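Local coordinates for protein NAD-dependent aldehyde dehydrogenase (Sinorhizobium meliloti, PDB 3U4J) that probably oxidises aldehydes to carboxylic acids with NAD or NADP as electron acceptor, as a tetrameric member of the aldehyde dehydrogenase family, at residues 158-163 / 490-495; 182-187 / 483-488. All coordinates share one frame; numbering follows the deposited sequence.

Interaction 1: residues 158-163 / 490-495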
loop_
_atom_site.group_PDB
_atom_site.type_symbol
_atom_site.label_atom_id
_atom_site.label_comp_id
_atom_site.label_asym_id
_atom_site.label_seq_id
_atom_site.Cartn_x
_atom_site.Cartn_y
_atom_site.Cartn_z
ATOM N N LEU A 158 -14.240 -2.053 -0.198
ATOM C CA LEU A 158 -14.625 -0.664 -0.427
ATOM C C LEU A 158 -14.386 0.204 0.815
ATOM O O LEU A 158 -14.762 -0.161 1.921
ATOM C CB LEU A 158 -16.102 -0.582 -0.878
ATOM C CG LEU A 158 -16.409 -1.360 -2.172
ATOM C CD1 LEU A 158 -17.936 -1.374 -2.472
ATOM C CD2 LEU A 158 -15.616 -0.809 -3.370
ATOM N N ARG A 159 -13.753 1.350 0.605
ATOM C CA ARG A 159 -13.591 2.339 1.642
ATOM C C ARG A 159 -14.785 3.289 1.666
ATOM O O ARG A 159 -15.186 3.831 0.627
ATOM C CB ARG A 159 -12.284 3.127 1.434
ATOM C CG ARG A 159 -12.065 4.231 2.459
ATOM C CD ARG A 159 -10.890 5.134 2.069
ATOM N NE ARG A 159 -9.597 4.452 2.078
ATOM C CZ ARG A 159 -8.759 4.473 3.108
ATOM N NH1 ARG A 159 -9.095 5.092 4.247
ATOM N NH2 ARG A 159 -7.609 3.830 3.032
ATOM N N GLU A 160 -15.350 3.474 2.855
ATOM C CA GLU A 160 -16.534 4.309 3.059
ATOM C C GLU A 160 -16.298 5.148 4.313
ATOM O O GLU A 160 -15.423 4.817 5.132
ATOM C CB GLU A 160 -17.800 3.438 3.202
ATOM C CG GLU A 160 -18.072 2.512 2.002
ATOM C CD GLU A 160 -19.405 1.745 2.115
ATOM O OE1 GLU A 160 -19.972 1.628 3.231
ATOM O OE2 GLU A 160 -19.871 1.243 1.077
ATOM N N PRO A 161 -17.027 6.261 4.456
ATOM C CA PRO A 161 -16.812 7.065 5.653
ATOM C C PRO A 161 -17.448 6.422 6.887
ATOM O O PRO A 161 -18.444 5.696 6.742
ATOM C CB PRO A 161 -17.508 8.388 5.330
ATOM C CG PRO A 161 -18.292 8.181 4.101
ATOM C CD PRO A 161 -17.880 6.930 3.443
ATOM N N VAL A 162 -16.885 6.680 8.071
ATOM C CA VAL A 162 -17.498 6.214 9.326
ATOM C C VAL A 162 -18.884 6.884 9.566
ATOM O O VAL A 162 -19.777 6.251 10.100
ATOM C CB VAL A 162 -16.516 6.323 10.570
ATOM C CG1 VAL A 162 -16.205 7.737 10.915
ATOM C CG2 VAL A 162 -17.112 5.682 11.846
ATOM N N GLY A 163 -19.055 8.142 9.160
ATOM C CA GLY A 163 -20.367 8.840 9.286
ATOM C C GLY A 163 -20.253 10.126 10.086
ATOM O O GLY A 163 -19.525 11.025 9.703
ATOM N N GLN A 490 -14.721 3.289 7.216
ATOM C CA GLN A 490 -15.087 1.892 7.423
ATOM C C GLN A 490 -14.653 1.147 6.169
ATOM O O GLN A 490 -14.666 1.702 5.061
ATOM C CB GLN A 490 -16.615 1.737 7.573
ATOM C CG GLN A 490 -17.206 2.265 8.871
ATOM C CD GLN A 490 -17.119 1.289 10.052
ATOM O OE1 GLN A 490 -17.697 1.549 11.121
ATOM N NE2 GLN A 490 -16.390 0.185 9.882
ATOM N N PHE A 491 -14.275 -0.105 6.326
ATOM C CA PHE A 491 -13.954 -0.950 5.185
ATOM C C PHE A 491 -14.997 -2.054 5.010
ATOM O O PHE A 491 -15.317 -2.773 5.959
ATOM C CB PHE A 491 -12.534 -1.515 5.317
ATOM C CG PHE A 491 -11.480 -0.424 5.340
ATOM C CD1 PHE A 491 -11.050 0.155 4.150
ATOM C CD2 PHE A 491 -10.989 0.056 6.545
ATOM C CE1 PHE A 491 -10.090 1.184 4.150
ATOM C CE2 PHE A 491 -10.030 1.093 6.577
ATOM C CZ PHE A 491 -9.595 1.664 5.366
ATOM N N LYS A 492 -15.504 -2.166 3.789
ATOM C CA LYS A 492 -16.541 -3.121 3.450
ATOM C C LYS A 492 -15.943 -4.188 2.551
ATOM O O LYS A 492 -15.510 -3.898 1.428
ATOM C CB LYS A 492 -17.714 -2.394 2.766
ATOM C CG LYS A 492 -18.763 -3.310 2.150
ATOM C CD LYS A 492 -19.818 -2.496 1.393
ATOM C CE LYS A 492 -20.730 -1.757 2.329
ATOM N NZ LYS A 492 -21.496 -0.724 1.583
ATOM N N GLY A 493 -15.895 -5.423 3.064
ATOM C CA GLY A 493 -15.437 -6.553 2.287
ATOM C C GLY A 493 -16.565 -7.176 1.486
ATOM O O GLY A 493 -17.555 -7.621 2.075
ATOM N N VAL A 494 -16.419 -7.257 0.156
ATOM C CA VAL A 494 -17.492 -7.786 -0.696
ATOM C C VAL A 494 -16.976 -8.985 -1.467
ATOM O O VAL A 494 -16.019 -8.867 -2.236
ATOM C CB VAL A 494 -18.010 -6.740 -1.729
ATOM C CG1 VAL A 494 -19.263 -7.253 -2.461
ATOM C CG2 VAL A 494 -18.261 -5.396 -1.077
ATOM N N HIS A 495 -17.605 -10.135 -1.240
ATOM C CA HIS A 495 -17.403 -11.302 -2.069
ATOM C C HIS A 495 -18.488 -11.315 -3.160
ATOM O O HIS A 495 -19.668 -11.506 -2.870
ATOM C CB HIS A 495 -17.445 -12.575 -1.208
ATOM C CG HIS A 495 -16.256 -12.739 -0.310
ATOM N ND1 HIS A 495 -16.188 -12.186 0.951
ATOM C CD2 HIS A 495 -15.080 -13.390 -0.501
ATOM C CE1 HIS A 495 -15.032 -12.508 1.508
ATOM N NE2 HIS A 495 -14.345 -13.243 0.650
#
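Glu160 and Lys492 form a salt bridge across two antiparallel strands. Lys492 NZ meets Glu160 OE2 at 2.6 Å, on the syn side of the carboxylate and 20° out of its plane. The two side chains reach each other from neighbouring positions on the face that also carries Leu158 and Gln490. The Lys492 chain bends at chi3 (-72°), which turns CE towards the carboxylate. Both charged ends have further partners in a second subunit: Tyr471 OH binds Glu160 OE1, and the carbonyl oxygens of Ile446 and Ile449 take bonds from Lys492 NZ. An alanine in place of Glu160 would probably leave the Lys492 ammonium without its counter-charge at this interface and Tyr471 of the second subunit without its carboxylate partner. Four backbone bonds join 158-163 to 490-495. Leu158 and Lys492 are a hydrogen-bonded pair, with Leu158 N to Lys492 O at 2.8 Å. Glu160 and Gln490 are another, with Gln490 N to Glu160 O at 2.7 Å. Between them lies the non-hydrogen-bonded pair Arg159 and Phe491, on the other face. Their side chains run side by side. Phe491 CE1 sits over the centre of the guanidinium, 3.7 Å from Arg159 CZ, and the two planes are 77° apart. Arg159 NH1 also makes a salt bridge with Asp486, which holds the group beside the ring. Packing is lighter further out. Leu158 CD1 touches Val494 CG2 at 4.3 Å, and Gln490 CG lies against Val162 CA at 4.0 Å. Gly493 to His495 pair in parallel with a strand of the second subunit, so the sheet continues into that chain. This is an antiparallel ladder of the strands that project from the body of an aldehyde dehydrogenase subunit and join it to its neighbours in the tetramer.

Interaction 2: residues 182-187 / 483-488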
loop_
_atom_site.group_PDB
_atom_site.type_symbol
_atom_site.label_atom_id
_atom_site.label_comp_id
_atom_site.label_asym_id
_atom_site.label_seq_id
_atom_site.Cartn_x
_atom_site.Cartn_y
_atom_site.Cartn_z
ATOM N N VAL A 182 -10.345 17.415 11.777
ATOM C CA VAL A 182 -11.439 17.746 10.859
ATOM C C VAL A 182 -11.132 17.387 9.389
ATOM O O VAL A 182 -11.937 16.726 8.747
ATOM C CB VAL A 182 -11.918 19.229 11.015
ATOM C CG1 VAL A 182 -12.924 19.637 9.905
ATOM C CG2 VAL A 182 -12.525 19.471 12.423
ATOM N N PRO A 183 -9.961 17.805 8.856
ATOM C CA PRO A 183 -9.752 17.541 7.407
ATOM C C PRO A 183 -9.685 16.049 7.064
ATOM O O PRO A 183 -10.154 15.647 6.010
ATOM C CB PRO A 183 -8.387 18.221 7.109
ATOM C CG PRO A 183 -8.172 19.211 8.201
ATOM C CD PRO A 183 -8.863 18.607 9.429
ATOM N N TRP A 184 -9.123 15.233 7.955
ATOM C CA TRP A 184 -9.063 13.811 7.743
ATOM C C TRP A 184 -10.445 13.164 7.796
ATOM O O TRP A 184 -10.752 12.247 7.007
ATOM C CB TRP A 184 -8.103 13.158 8.741
ATOM C CG TRP A 184 -6.645 13.216 8.255
ATOM C CD1 TRP A 184 -5.943 12.197 7.672
ATOM C CD2 TRP A 184 -5.752 14.353 8.290
ATOM N NE1 TRP A 184 -4.677 12.634 7.334
ATOM C CE2 TRP A 184 -4.527 13.943 7.707
ATOM C CE3 TRP A 184 -5.865 15.670 8.773
ATOM C CZ2 TRP A 184 -3.403 14.794 7.603
ATOM C CZ3 TRP A 184 -4.754 16.546 8.647
ATOM C CH2 TRP A 184 -3.533 16.095 8.060
ATOM N N ALA A 185 -11.270 13.658 8.712
ATOM C CA ALA A 185 -12.633 13.162 8.878
ATOM C C ALA A 185 -13.535 13.562 7.695
ATOM O O ALA A 185 -14.102 12.713 7.021
ATOM C CB ALA A 185 -13.212 13.697 10.243
ATOM N N ILE A 186 -13.654 14.853 7.406
ATOM C CA ILE A 186 -14.542 15.256 6.285
ATOM C C ILE A 186 -13.937 14.860 4.931
ATOM O O ILE A 186 -14.658 14.618 3.974
ATOM C CB ILE A 186 -14.882 16.767 6.304
ATOM C CG1 ILE A 186 -13.617 17.635 6.134
ATOM C CG2 ILE A 186 -15.603 17.094 7.608
ATOM C CD1 ILE A 186 -13.861 19.085 5.695
ATOM N N GLY A 187 -12.609 14.777 4.863
ATOM C CA GLY A 187 -11.930 14.254 3.667
ATOM C C GLY A 187 -12.263 12.798 3.407
ATOM O O GLY A 187 -12.331 12.377 2.265
ATOM N N TYR A 483 -2.738 7.502 7.712
ATOM C CA TYR A 483 -3.356 6.744 8.803
ATOM C C TYR A 483 -4.664 7.364 9.277
ATOM O O TYR A 483 -5.628 6.629 9.587
ATOM C CB TYR A 483 -2.383 6.585 9.988
ATOM C CG TYR A 483 -1.283 5.552 9.692
ATOM C CD1 TYR A 483 -1.303 4.290 10.296
ATOM C CD2 TYR A 483 -0.243 5.840 8.798
ATOM C CE1 TYR A 483 -0.319 3.338 9.998
ATOM C CE2 TYR A 483 0.765 4.897 8.514
ATOM C CZ TYR A 483 0.722 3.661 9.116
ATOM O OH TYR A 483 1.702 2.721 8.832
ATOM N N GLY A 484 -4.706 8.704 9.330
ATOM C CA GLY A 484 -5.899 9.365 9.842
ATOM C C GLY A 484 -7.111 9.052 8.978
ATOM O O GLY A 484 -8.236 8.978 9.487
ATOM N N PHE A 485 -6.916 8.834 7.677
ATOM C CA PHE A 485 -8.088 8.524 6.844
ATOM C C PHE A 485 -8.697 7.184 7.207
ATOM O O PHE A 485 -9.919 7.020 7.125
ATOM C CB PHE A 485 -7.789 8.609 5.357
ATOM C CG PHE A 485 -7.352 9.982 4.923
ATOM C CD1 PHE A 485 -8.269 11.018 4.819
ATOM C CD2 PHE A 485 -6.012 10.237 4.640
ATOM C CE1 PHE A 485 -7.863 12.284 4.427
ATOM C CE2 PHE A 485 -5.600 11.501 4.252
ATOM C CZ PHE A 485 -6.526 12.528 4.149
ATOM N N ASP A 486 -7.857 6.240 7.624
ATOM C CA ASP A 486 -8.331 4.933 8.056
ATOM C C ASP A 486 -9.108 5.061 9.373
ATOM O O ASP A 486 -10.093 4.350 9.579
ATOM C CB ASP A 486 -7.170 3.933 8.179
ATOM C CG ASP A 486 -6.529 3.589 6.818
ATOM O OD1 ASP A 486 -7.001 4.078 5.768
ATOM O OD2 ASP A 486 -5.533 2.843 6.808
ATOM N N GLU A 487 -8.683 5.979 10.249
ATOM C CA GLU A 487 -9.415 6.269 11.493
ATOM C C GLU A 487 -10.866 6.700 11.281
ATOM O O GLU A 487 -11.721 6.413 12.132
ATOM C CB GLU A 487 -8.731 7.368 12.309
ATOM C CG GLU A 487 -7.500 6.923 13.038
ATOM C CD GLU A 487 -7.735 5.739 13.983
ATOM O OE1 GLU A 487 -8.601 5.854 14.872
ATOM O OE2 GLU A 487 -7.034 4.715 13.822
ATOM N N TYR A 488 -11.134 7.400 10.172
ATOM C CA TYR A 488 -12.485 7.918 9.855
ATOM C C TYR A 488 -13.150 7.214 8.691
ATOM O O TYR A 488 -14.095 7.733 8.118
ATOM C CB TYR A 488 -12.457 9.446 9.632
ATOM C CG TYR A 488 -11.757 10.151 10.783
ATOM C CD1 TYR A 488 -12.374 10.268 12.037
ATOM C CD2 TYR A 488 -10.453 10.641 10.643
ATOM C CE1 TYR A 488 -11.718 10.873 13.111
ATOM C CE2 TYR A 488 -9.813 11.259 11.700
ATOM C CZ TYR A 488 -10.444 11.368 12.932
ATOM O OH TYR A 488 -9.799 11.967 13.998
#
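Helix 174-187 meets the short helix 483-487 in a buried helix-helix contact beside the mixed sheet that contains strands 153-168 and 243-247. The segment axes approach to 8.3 Å at an angle of 58°. Trp184 and Phe485 form the larger part of the contact. Their side chains cross obliquely, with the five-membered ring of Trp184 at 33° to the Phe485 ring and the centroids 4.1 Å apart. Trp184 CD1 lies over the centre of the Phe485 face, and Trp184 NE1 comes to 3.4 Å from Phe485 CE2. The indole N-H is bonded to Gly481 O, which helps fix the turn of the ring. Gly484 passes close by, its CA 3.6 Å from Trp184 CD1. A side chain on Gly484 would clash with the indole. Tyr488, just past the helix, forms the second part. Ala185 CB sits over one face of its ring in a CH-pi contact, 4.0 Å from the centroid and 15° off the normal. Trp184 CB touches the same ring at Tyr488 CE2 (3.9 Å). Tyr488 CG lies anti to its own carbonyl carbon, which starts the ring towards helix 174-187. The phenol OH is bonded to Glu479. No hydrogen bond links the two segments, so close fit of aromatic and methyl surfaces holds them, while the polar ring atoms bond to residues outside the contact.

Overall arrangement
The centres of interactions 1 and 2 lie about 14 Å apart, on the same side of the chain's centre. Along the chain the order is 158-163, 182-187, 483-488, 490-495, so the inner pair is interaction 2 and the outer pair interaction 1. Strand 153-168 leads into helix 174-187, and helix 483-487 leads into strand 489-497. The two contacts also meet directly, through the salt bridge between Arg159 and Asp486 and a probable bond from Val162 N to Tyr488 O. Together they return the C-terminal part of the chain to the earlier strand and helix. Interaction 2 is interior, whereas interaction 1 reaches the subunit interfaces of the tetramer.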